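Long-range contacts in CRISPR-associated protein CasA/Cse1 (Thermus thermophilus, PDB 4AN8), which serves as a subunit of the Cascade ribonucleoprotein complex and takes part in selecting foreign DNA during CRISPR adaptive immunity: residues T242-W247 with A275-P280; S426-R431 with W469-R474; G171-Y176 with Y266-E271. One frame throughout, in Å; residues are numbered along the deposited sequence.

Overall arrangement
Contacts 1 and 3 belong to the large N-terminal part of the chain, while contact 2 sits far away in the C-terminal helical bundle. The centres of contacts 1 and 3 are 20 Å apart, and their segments alternate along the chain, 266-271 leading almost directly into 275-280. They touch where Trp247 NE1 of contact 1 packs 3.5 Å from Val270 O of contact 3. Contact 2 comes later in the sequence; its centre is 44 Å from that of contact 1, on the opposite side of the chain's centre, and 47 Å from that of contact 3. An acetate ion, probably from the crystallisation liquor, lies beside contact 3.

Contact 1. Residues T242-W247 with A275-P280; sequences TRVYTW and ATHRDP
Tyr245 CG lies anti to its carbonyl carbon (chi1 -79°) and Asp279 CG anti to its backbone N (chi1 -173°), which starts the ring and the carboxylate on courses that meet in a helix-to-loop contact of the large N-terminal part of Cse1, between the short helix 241-245 and the loop joining strand 261-273 to strand 284-286. The two side chains cross at about a right angle, with ring and carboxylate planes 44° apart. Asp279 OD2 comes in at the ring edge, 3.5 Å from Tyr245 CE1. The same oxygen forms a salt bridge with Arg58 of helix 50-67, a helix that also packs on Tyr245, while OD1 accepts the N-H of Met281 in an Asx turn. Both carboxylate oxygens of this buried aspartate therefore have partners, and the nearby arginine would be expected to favour the charged form.

One residue earlier in the helix, Val244 points its CB at the loop. Its CG1 lies 3.8 Å from Asp279 OD2, and its CG2 meets the His277 ring tip to tip, 4.0 Å from CD2. No hydrogen bond joins the two segments. The helix closes within itself: Thr246, the first residue to leave helical angles, sends its OG1 back to Thr242 O at 2.7 Å. Tyr245 and Pro280 also approach tip to tip, the phenol OH ending 3.4 Å from Pro280 CG.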
loop_
_atom_site.group_PDB
_atom_site.type_symbol
_atom_site.label_atom_id
_atom_site.label_comp_id
_atom_site.label_asym_id
_atom_site.label_seq_id
_atom_site.Cartn_x
_atom_site.Cartn_y
_atom_site.Cartn_z
ATOM N N THR A 242 8.745 9.635 10.723
ATOM C CA THR A 242 9.859 8.748 10.434
ATOM C C THR A 242 9.999 7.673 11.479
ATOM O O THR A 242 10.580 6.618 11.206
ATOM C CB THR A 242 11.182 9.501 10.251
ATOM O OG1 THR A 242 11.644 9.979 11.517
ATOM C CG2 THR A 242 10.969 10.671 9.313
ATOM N N ARG A 243 9.470 7.921 12.676
ATOM C CA ARG A 243 9.502 6.889 13.719
ATOM C C ARG A 243 8.566 5.778 13.257
ATOM O O ARG A 243 8.869 4.609 13.345
ATOM C CB ARG A 243 9.060 7.453 15.089
ATOM C CG ARG A 243 8.857 6.390 16.160
ATOM C CD ARG A 243 8.407 6.983 17.533
ATOM N NE ARG A 243 9.372 7.955 18.062
ATOM C CZ ARG A 243 9.142 9.270 18.108
ATOM N NH1 ARG A 243 7.985 9.790 17.690
ATOM N NH2 ARG A 243 10.064 10.079 18.592
ATOM N N VAL A 244 7.413 6.162 12.750
ATOM C CA VAL A 244 6.497 5.187 12.187
ATOM C C VAL A 244 7.011 4.500 10.905
ATOM O O VAL A 244 6.882 3.303 10.783
ATOM C CB VAL A 244 5.091 5.765 12.050
ATOM C CG1 VAL A 244 4.154 4.755 11.359
ATOM C CG2 VAL A 244 4.570 6.095 13.448
ATOM N N TYR A 245 7.630 5.244 9.992
ATOM C CA TYR A 245 8.266 4.661 8.795
ATOM C C TYR A 245 9.330 3.613 9.133
ATOM O O TYR A 245 9.607 2.704 8.347
ATOM C CB TYR A 245 8.963 5.755 7.974
ATOM C CG TYR A 245 8.057 6.606 7.100
ATOM C CD1 TYR A 245 6.660 6.424 7.082
ATOM C CD2 TYR A 245 8.601 7.601 6.299
ATOM C CE1 TYR A 245 5.856 7.204 6.271
ATOM C CE2 TYR A 245 7.804 8.386 5.482
ATOM C CZ TYR A 245 6.443 8.187 5.465
ATOM O OH TYR A 245 5.685 8.993 4.653
ATOM N N THR A 246 9.974 3.769 10.283
ATOM C CA THR A 246 11.054 2.866 10.635
ATOM C C THR A 246 10.755 2.119 11.930
ATOM O O THR A 246 11.655 1.739 12.650
ATOM C CB THR A 246 12.378 3.643 10.781
ATOM O OG1 THR A 246 12.265 4.575 11.866
ATOM C CG2 THR A 246 12.725 4.392 9.447
ATOM N N TRP A 247 9.474 1.913 12.210
ATOM C CA TRP A 247 9.058 1.268 13.441
ATOM C C TRP A 247 9.684 -0.117 13.684
ATOM O O TRP A 247 9.657 -0.987 12.800
ATOM C CB TRP A 247 7.545 1.115 13.422
ATOM C CG TRP A 247 6.977 0.786 14.742
ATOM C CD1 TRP A 247 6.688 -0.460 15.226
ATOM C CD2 TRP A 247 6.645 1.716 15.786
ATOM N NE1 TRP A 247 6.187 -0.359 16.509
ATOM C CE2 TRP A 247 6.150 0.967 16.871
ATOM C CE3 TRP A 247 6.725 3.108 15.905
ATOM C CZ2 TRP A 247 5.718 1.566 18.057
ATOM C CZ3 TRP A 247 6.305 3.701 17.084
ATOM C CH2 TRP A 247 5.810 2.927 18.148
ATOM N N ALA A 275 -2.321 6.739 19.254
ATOM C CA ALA A 275 -2.024 8.152 19.102
ATOM C C ALA A 275 -2.831 8.715 17.952
ATOM O O ALA A 275 -3.467 7.968 17.210
ATOM C CB ALA A 275 -0.537 8.368 18.874
ATOM N N THR A 276 -2.818 10.037 17.808
ATOM C CA THR A 276 -3.600 10.684 16.756
ATOM C C THR A 276 -2.953 10.586 15.357
ATOM O O THR A 276 -3.643 10.600 14.331
ATOM C CB THR A 276 -3.922 12.148 17.119
ATOM O OG1 THR A 276 -2.703 12.878 17.304
ATOM C CG2 THR A 276 -4.693 12.200 18.416
ATOM N N HIS A 277 -1.634 10.460 15.326
ATOM C CA HIS A 277 -0.884 10.358 14.078
ATOM C C HIS A 277 -1.503 9.435 13.033
ATOM O O HIS A 277 -1.856 8.302 13.313
ATOM C CB HIS A 277 0.543 9.892 14.379
ATOM C CG HIS A 277 1.372 9.651 13.154
ATOM N ND1 HIS A 277 2.065 10.655 12.514
ATOM C CD2 HIS A 277 1.612 8.520 12.452
ATOM C CE1 HIS A 277 2.712 10.148 11.481
ATOM N NE2 HIS A 277 2.445 8.857 11.415
ATOM N N ARG A 278 -1.616 9.929 11.815
ATOM C CA ARG A 278 -2.015 9.105 10.682
ATOM C C ARG A 278 -0.854 9.071 9.708
ATOM O O ARG A 278 -0.306 10.103 9.346
ATOM C CB ARG A 278 -3.255 9.687 9.988
ATOM C CG ARG A 278 -3.644 8.980 8.688
ATOM C CD ARG A 278 -5.002 9.466 8.149
ATOM N NE ARG A 278 -5.040 10.921 7.975
ATOM C CZ ARG A 278 -5.093 11.525 6.794
ATOM N NH1 ARG A 278 -5.141 10.795 5.693
ATOM N NH2 ARG A 278 -5.117 12.846 6.712
ATOM N N ASP A 279 -0.461 7.878 9.300
ATOM C CA ASP A 279 0.620 7.733 8.332
ATOM C C ASP A 279 0.243 8.460 7.022
ATOM O O ASP A 279 -0.890 8.391 6.562
ATOM C CB ASP A 279 0.909 6.241 8.103
ATOM C CG ASP A 279 2.120 6.006 7.234
ATOM O OD1 ASP A 279 2.008 6.290 6.024
ATOM O OD2 ASP A 279 3.160 5.509 7.739
ATOM N N PRO A 280 1.195 9.197 6.441
ATOM C CA PRO A 280 0.945 9.943 5.197
ATOM C C PRO A 280 0.417 9.058 4.063
ATOM O O PRO A 280 -0.279 9.561 3.192
ATOM C CB PRO A 280 2.338 10.457 4.819
ATOM C CG PRO A 280 3.051 10.597 6.139
ATOM C CD PRO A 280 2.537 9.453 6.996
#

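Contact 2. Residues S426-R431 with W469-R474; sequences SLPLER and WKATRR
A break between two consecutive helices, 417-426 and 429-446, packs here against the side of helix 453-476 in the C-terminal helical bundle, with Pro428 and Leu429 lying against Thr472 and Trp469. Backbones come close, Pro428 CA being 5.8 Å from Thr472 CA. The proline ring slants across the threonine, its CG 3.6 Å from Thr472 OG1, and the same CG rests on the Ala471 methyl, 4.2 Å from CB. Leu429 flanks the threonine too, with its CB 3.5 Å from Thr472 OG1. Carbons of Pro428 and Leu429 thus lie against that hydroxyl, which is hydrogen-bonded within its own helix to Ala468 O. The torsion that sets OG1 beside the backbone N (chi1 -56°) puts Thr472 CG2 anti to that N, where it meets Leu427 CD2 at 4.2 Å.

Further toward the start of the 469-474 segment, Leu429 CD1 lies near the plane of the Trp469 ring, at its edge, and 4.2 Å from Trp469 CB. The indole also has partners beyond this contact: Arg473 CG lies over one face, 3.5 Å above the plane, Phe493 stacks with the ring, and NE1 bonds to Glu490 of helix 483-499. Helix 372-403 adds Leu392 against Leu429 and Leu395 against Trp469. No hydrogen bond joins the two segments, which pack within the four-helix bundle that forms the C-terminal domain of Cse1 proteins.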
loop_
_atom_site.group_PDB
_atom_site.type_symbol
_atom_site.label_atom_id
_atom_site.label_comp_id
_atom_site.label_asym_id
_atom_site.label_seq_id
_atom_site.Cartn_x
_atom_site.Cartn_y
_atom_site.Cartn_z
ATOM N N SER A 426 -22.154 -18.928 -8.128
ATOM C CA SER A 426 -21.636 -19.477 -9.379
ATOM C C SER A 426 -22.077 -18.673 -10.604
ATOM O O SER A 426 -21.426 -18.725 -11.649
ATOM C CB SER A 426 -22.023 -20.947 -9.540
ATOM O OG SER A 426 -23.349 -21.090 -10.015
ATOM N N LEU A 427 -23.173 -17.927 -10.476
ATOM C CA LEU A 427 -23.629 -17.077 -11.572
ATOM C C LEU A 427 -22.570 -16.022 -11.840
ATOM O O LEU A 427 -22.055 -15.422 -10.909
ATOM C CB LEU A 427 -24.968 -16.418 -11.224
ATOM C CG LEU A 427 -26.165 -17.342 -10.959
ATOM C CD1 LEU A 427 -27.327 -16.545 -10.378
ATOM C CD2 LEU A 427 -26.593 -18.072 -12.229
ATOM N N PRO A 428 -22.230 -15.800 -13.114
ATOM C CA PRO A 428 -21.191 -14.836 -13.501
ATOM C C PRO A 428 -21.628 -13.369 -13.474
ATOM O O PRO A 428 -20.874 -12.504 -13.911
ATOM C CB PRO A 428 -20.889 -15.223 -14.951
ATOM C CG PRO A 428 -22.171 -15.837 -15.446
ATOM C CD PRO A 428 -22.747 -16.558 -14.265
ATOM N N LEU A 429 -22.815 -13.079 -12.960
ATOM C CA LEU A 429 -23.369 -11.741 -13.126
ATOM C C LEU A 429 -22.573 -10.628 -12.392
ATOM O O LEU A 429 -22.124 -9.660 -13.011
ATOM C CB LEU A 429 -24.849 -11.738 -12.727
ATOM C CG LEU A 429 -25.583 -10.432 -13.000
ATOM C CD1 LEU A 429 -25.572 -10.167 -14.480
ATOM C CD2 LEU A 429 -27.014 -10.504 -12.457
ATOM N N GLU A 430 -22.396 -10.771 -11.082
ATOM C CA GLU A 430 -21.765 -9.713 -10.293
ATOM C C GLU A 430 -20.269 -9.642 -10.555
ATOM O O GLU A 430 -19.701 -8.555 -10.691
ATOM C CB GLU A 430 -22.010 -9.933 -8.806
ATOM C CG GLU A 430 -23.422 -9.673 -8.339
ATOM C CD GLU A 430 -23.589 -10.042 -6.881
ATOM O OE1 GLU A 430 -23.179 -9.235 -6.012
ATOM O OE2 GLU A 430 -24.095 -11.156 -6.604
ATOM N N ARG A 431 -19.636 -10.809 -10.614
ATOM C CA ARG A 431 -18.213 -10.901 -10.903
ATOM C C ARG A 431 -17.872 -10.189 -12.205
ATOM O O ARG A 431 -16.905 -9.429 -12.263
ATOM C CB ARG A 431 -17.761 -12.360 -10.932
ATOM C CG ARG A 431 -16.293 -12.566 -11.233
ATOM C CD ARG A 431 -15.879 -14.033 -11.068
ATOM N NE ARG A 431 -16.625 -14.960 -11.925
ATOM C CZ ARG A 431 -16.385 -15.148 -13.222
ATOM N NH1 ARG A 431 -15.429 -14.461 -13.839
ATOM N NH2 ARG A 431 -17.115 -16.016 -13.914
ATOM N N TRP A 469 -24.835 -9.862 -18.067
ATOM C CA TRP A 469 -26.100 -10.564 -18.172
ATOM C C TRP A 469 -26.051 -11.549 -19.362
ATOM O O TRP A 469 -26.470 -12.711 -19.241
ATOM C CB TRP A 469 -27.271 -9.575 -18.269
ATOM C CG TRP A 469 -28.571 -10.250 -18.549
ATOM C CD1 TRP A 469 -29.313 -10.156 -19.695
ATOM C CD2 TRP A 469 -29.270 -11.154 -17.688
ATOM N NE1 TRP A 469 -30.429 -10.940 -19.593
ATOM C CE2 TRP A 469 -30.429 -11.566 -18.372
ATOM C CE3 TRP A 469 -29.032 -11.652 -16.402
ATOM C CZ2 TRP A 469 -31.345 -12.451 -17.819
ATOM C CZ3 TRP A 469 -29.944 -12.543 -15.854
ATOM C CH2 TRP A 469 -31.088 -12.931 -16.567
ATOM N N LYS A 470 -25.498 -11.093 -20.487
ATOM C CA LYS A 470 -25.254 -11.982 -21.618
ATOM C C LYS A 470 -24.588 -13.272 -21.164
ATOM O O LYS A 470 -24.994 -14.362 -21.561
ATOM C CB LYS A 470 -24.401 -11.302 -22.691
ATOM C CG LYS A 470 -24.043 -12.214 -23.858
ATOM C CD LYS A 470 -23.269 -11.460 -24.933
ATOM C CE LYS A 470 -22.596 -12.402 -25.930
ATOM N NZ LYS A 470 -23.571 -13.158 -26.768
ATOM N N ALA A 471 -23.579 -13.151 -20.308
ATOM C CA ALA A 471 -22.836 -14.319 -19.849
ATOM C C ALA A 471 -23.670 -15.200 -18.935
ATOM O O ALA A 471 -23.466 -16.410 -18.866
ATOM C CB ALA A 471 -21.542 -13.890 -19.154
ATOM N N THR A 472 -24.608 -14.589 -18.225
ATOM C CA THR A 472 -25.490 -15.334 -17.317
ATOM C C THR A 472 -26.593 -16.050 -18.111
ATOM O O THR A 472 -26.979 -17.158 -17.764
ATOM C CB THR A 472 -26.124 -14.395 -16.264
ATOM O OG1 THR A 472 -25.082 -13.703 -15.562
ATOM C CG2 THR A 472 -26.962 -15.170 -15.272
ATOM N N ARG A 473 -27.096 -15.397 -19.162
ATOM C CA ARG A 473 -28.017 -16.032 -20.108
ATOM C C ARG A 473 -27.390 -17.311 -20.641
ATOM O O ARG A 473 -27.973 -18.395 -20.547
ATOM C CB ARG A 473 -28.314 -15.112 -21.289
ATOM C CG ARG A 473 -29.412 -14.104 -21.037
ATOM C CD ARG A 473 -29.923 -13.513 -22.354
ATOM N NE ARG A 473 -30.528 -14.532 -23.211
ATOM C CZ ARG A 473 -31.838 -14.762 -23.299
ATOM N NH1 ARG A 473 -32.698 -14.037 -22.586
ATOM N NH2 ARG A 473 -32.297 -15.717 -24.104
ATOM N N ARG A 474 -26.187 -17.166 -21.192
ATOM C CA ARG A 474 -25.405 -18.287 -21.694
ATOM C C ARG A 474 -25.369 -19.431 -20.681
ATOM O O ARG A 474 -25.491 -20.600 -21.041
ATOM C CB ARG A 474 -23.989 -17.821 -22.035
ATOM C CG ARG A 474 -23.254 -18.708 -23.008
ATOM C CD ARG A 474 -21.819 -18.248 -23.200
ATOM N NE ARG A 474 -21.723 -16.992 -23.924
ATOM C CZ ARG A 474 -21.087 -15.921 -23.459
ATOM N NH1 ARG A 474 -20.498 -15.978 -22.268
ATOM N NH2 ARG A 474 -21.045 -14.799 -24.172
#

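Contact 3. Residues G171-Y176 with Y266-E271; sequences GLLRRY and YGPGVE. With ACT (acetate ion), chain D.
One water oxygen is gripped by both segments: it accepts from Arg175 NH2 at 2.8 Å and from Tyr266 N at 2.9 Å, and is hydrogen-bonded to Tyr176 OH at 2.9 Å. Next to it, Arg175 NE donates to Tyr266 O at 2.7 Å with an N-H...O angle of 158°. The oxygen lies in the guanidinium plane, whereas NE stands above the carbonyl plane. A bend at chi3 (72°) turns NE in to make this bond. Tyr176 brings its ring edge to the same carbonyl, CE2 3.1 Å from Tyr266 O, and Pro268 CD packs near Tyr176 CB.

Strand 171-175 is one arm of a beta hairpin with 178-181, marked by a G1 beta bulge in which Arg174 and Arg175 both face Val178. Residues 171-175 and 266-268 run at 102° to each other, and no backbone-to-backbone hydrogen bond joins them; side chains meet side chains and the Tyr266 carbonyl. From the hairpin, Leu173 splits its branches: CD1 meets the Tyr266 ring, 3.6 Å from CE2, and CD2 lies 4.0 Å from Pro268 CB. Tyr266 OH is hydrogen-bonded to His164, while the acetate, bonded to Arg250 NE, sets OXT 3.3 Å from Tyr266 OH at the ring edge.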
loop_
_atom_site.group_PDB
_atom_site.type_symbol
_atom_site.label_atom_id
_atom_site.label_comp_id
_atom_site.label_asym_id
_atom_site.label_seq_id
_atom_site.Cartn_x
_atom_site.Cartn_y
_atom_site.Cartn_z
ATOM N N GLY A 171 -0.370 -11.420 16.311
ATOM C CA GLY A 171 -0.705 -12.821 16.495
ATOM C C GLY A 171 0.218 -13.513 17.484
ATOM O O GLY A 171 1.014 -12.867 18.172
ATOM N N LEU A 172 0.121 -14.833 17.543
ATOM C CA LEU A 172 0.871 -15.610 18.518
ATOM C C LEU A 172 2.370 -15.388 18.382
ATOM O O LEU A 172 2.889 -15.362 17.279
ATOM C CB LEU A 172 0.545 -17.100 18.381
ATOM C CG LEU A 172 0.422 -17.799 19.734
ATOM C CD1 LEU A 172 -0.787 -17.255 20.504
ATOM C CD2 LEU A 172 0.341 -19.313 19.575
ATOM N N LEU A 173 3.057 -15.241 19.508
ATOM C CA LEU A 173 4.507 -15.077 19.523
ATOM C C LEU A 173 5.160 -16.023 20.546
ATOM O O LEU A 173 6.054 -16.803 20.209
ATOM C CB LEU A 173 4.878 -13.621 19.835
ATOM C CG LEU A 173 6.373 -13.339 20.004
ATOM C CD1 LEU A 173 7.065 -13.567 18.676
ATOM C CD2 LEU A 173 6.642 -11.922 20.508
ATOM N N ARG A 174 4.729 -15.935 21.804
ATOM C CA ARG A 174 5.225 -16.837 22.851
ATOM C C ARG A 174 6.742 -16.902 22.916
ATOM O O ARG A 174 7.345 -17.969 22.880
ATOM C CB ARG A 174 4.610 -18.224 22.707
ATOM C CG ARG A 174 3.137 -18.201 23.031
ATOM C CD ARG A 174 2.476 -19.549 22.871
ATOM N NE ARG A 174 1.073 -19.477 23.271
ATOM C CZ ARG A 174 0.164 -20.410 22.999
ATOM N NH1 ARG A 174 0.506 -21.495 22.311
ATOM N NH2 ARG A 174 -1.090 -20.254 23.403
ATOM N N ARG A 175 7.351 -15.733 23.021
ATOM C CA ARG A 175 8.797 -15.639 23.155
ATOM C C ARG A 175 9.145 -14.490 24.092
ATOM O O ARG A 175 8.466 -13.447 24.121
ATOM C CB ARG A 175 9.467 -15.455 21.792
ATOM C CG ARG A 175 9.229 -16.616 20.816
ATOM C CD ARG A 175 9.842 -16.355 19.436
ATOM N NE ARG A 175 11.300 -16.433 19.447
ATOM C CZ ARG A 175 11.988 -17.553 19.244
ATOM N NH1 ARG A 175 11.356 -18.696 19.011
ATOM N NH2 ARG A 175 13.315 -17.534 19.282
ATOM N N TYR A 176 10.201 -14.711 24.873
ATOM C CA TYR A 176 10.710 -13.720 25.800
ATOM C C TYR A 176 9.617 -12.975 26.556
ATOM O O TYR A 176 9.688 -11.750 26.713
ATOM C CB TYR A 176 11.668 -12.758 25.097
ATOM C CG TYR A 176 12.743 -13.500 24.342
ATOM C CD1 TYR A 176 13.827 -14.053 25.012
ATOM C CD2 TYR A 176 12.656 -13.681 22.966
ATOM C CE1 TYR A 176 14.801 -14.759 24.337
ATOM C CE2 TYR A 176 13.632 -14.375 22.276
ATOM C CZ TYR A 176 14.697 -14.917 22.969
ATOM O OH TYR A 176 15.664 -15.626 22.301
ATOM N N TYR A 266 14.789 -14.052 17.292
ATOM C CA TYR A 266 13.468 -13.481 17.098
ATOM C C TYR A 266 12.740 -13.284 18.429
ATOM O O TYR A 266 12.730 -14.178 19.273
ATOM C CB TYR A 266 12.651 -14.392 16.173
ATOM C CG TYR A 266 11.405 -13.732 15.610
ATOM C CD1 TYR A 266 11.496 -12.837 14.536
ATOM C CD2 TYR A 266 10.143 -13.991 16.141
ATOM C CE1 TYR A 266 10.387 -12.215 14.020
ATOM C CE2 TYR A 266 9.000 -13.360 15.614
ATOM C CZ TYR A 266 9.142 -12.469 14.554
ATOM O OH TYR A 266 8.037 -11.821 14.006
ATOM N N GLY A 267 12.142 -12.109 18.614
ATOM C CA GLY A 267 11.354 -11.808 19.801
ATOM C C GLY A 267 10.475 -10.581 19.620
ATOM O O GLY A 267 10.347 -10.065 18.524
ATOM N N PRO A 268 9.871 -10.089 20.706
ATOM C CA PRO A 268 9.107 -8.828 20.645
ATOM C C PRO A 268 10.138 -7.708 20.388
ATOM O O PRO A 268 11.289 -7.954 20.730
ATOM C CB PRO A 268 8.506 -8.757 22.038
ATOM C CG PRO A 268 9.571 -9.442 22.916
ATOM C CD PRO A 268 10.144 -10.528 22.088
ATOM N N GLY A 269 9.852 -6.536 19.831
ATOM C CA GLY A 269 8.576 -5.914 19.644
ATOM C C GLY A 269 8.573 -4.672 20.529
ATOM O O GLY A 269 8.480 -4.803 21.728
ATOM N N VAL A 270 8.702 -3.474 19.973
ATOM C CA VAL A 270 8.226 -2.300 20.704
ATOM C C VAL A 270 6.704 -2.201 20.590
ATOM O O VAL A 270 6.134 -2.266 19.499
ATOM C CB VAL A 270 8.875 -0.975 20.250
ATOM C CG1 VAL A 270 8.154 0.217 20.889
ATOM C CG2 VAL A 270 10.323 -0.947 20.624
ATOM N N GLU A 271 6.042 -2.035 21.729
ATOM C CA GLU A 271 4.574 -1.976 21.766
ATOM C C GLU A 271 4.027 -0.648 21.284
ATOM O O GLU A 271 4.357 0.382 21.840
ATOM C CB GLU A 271 4.062 -2.211 23.185
ATOM C CG GLU A 271 4.231 -3.614 23.663
ATOM C CD GLU A 271 3.143 -4.516 23.142
ATOM O OE1 GLU A 271 1.969 -4.083 23.171
ATOM O OE2 GLU A 271 3.457 -5.647 22.705
HETATM C C ACT D . 4.130 -12.468 14.617
HETATM O O ACT D . 4.345 -11.475 13.860
HETATM O OXT ACT D . 5.149 -13.105 15.013
HETATM C CH3 ACT D . 2.729 -12.869 15.019
HETATM O O HOH W 1 15.573 -15.853 19.391
#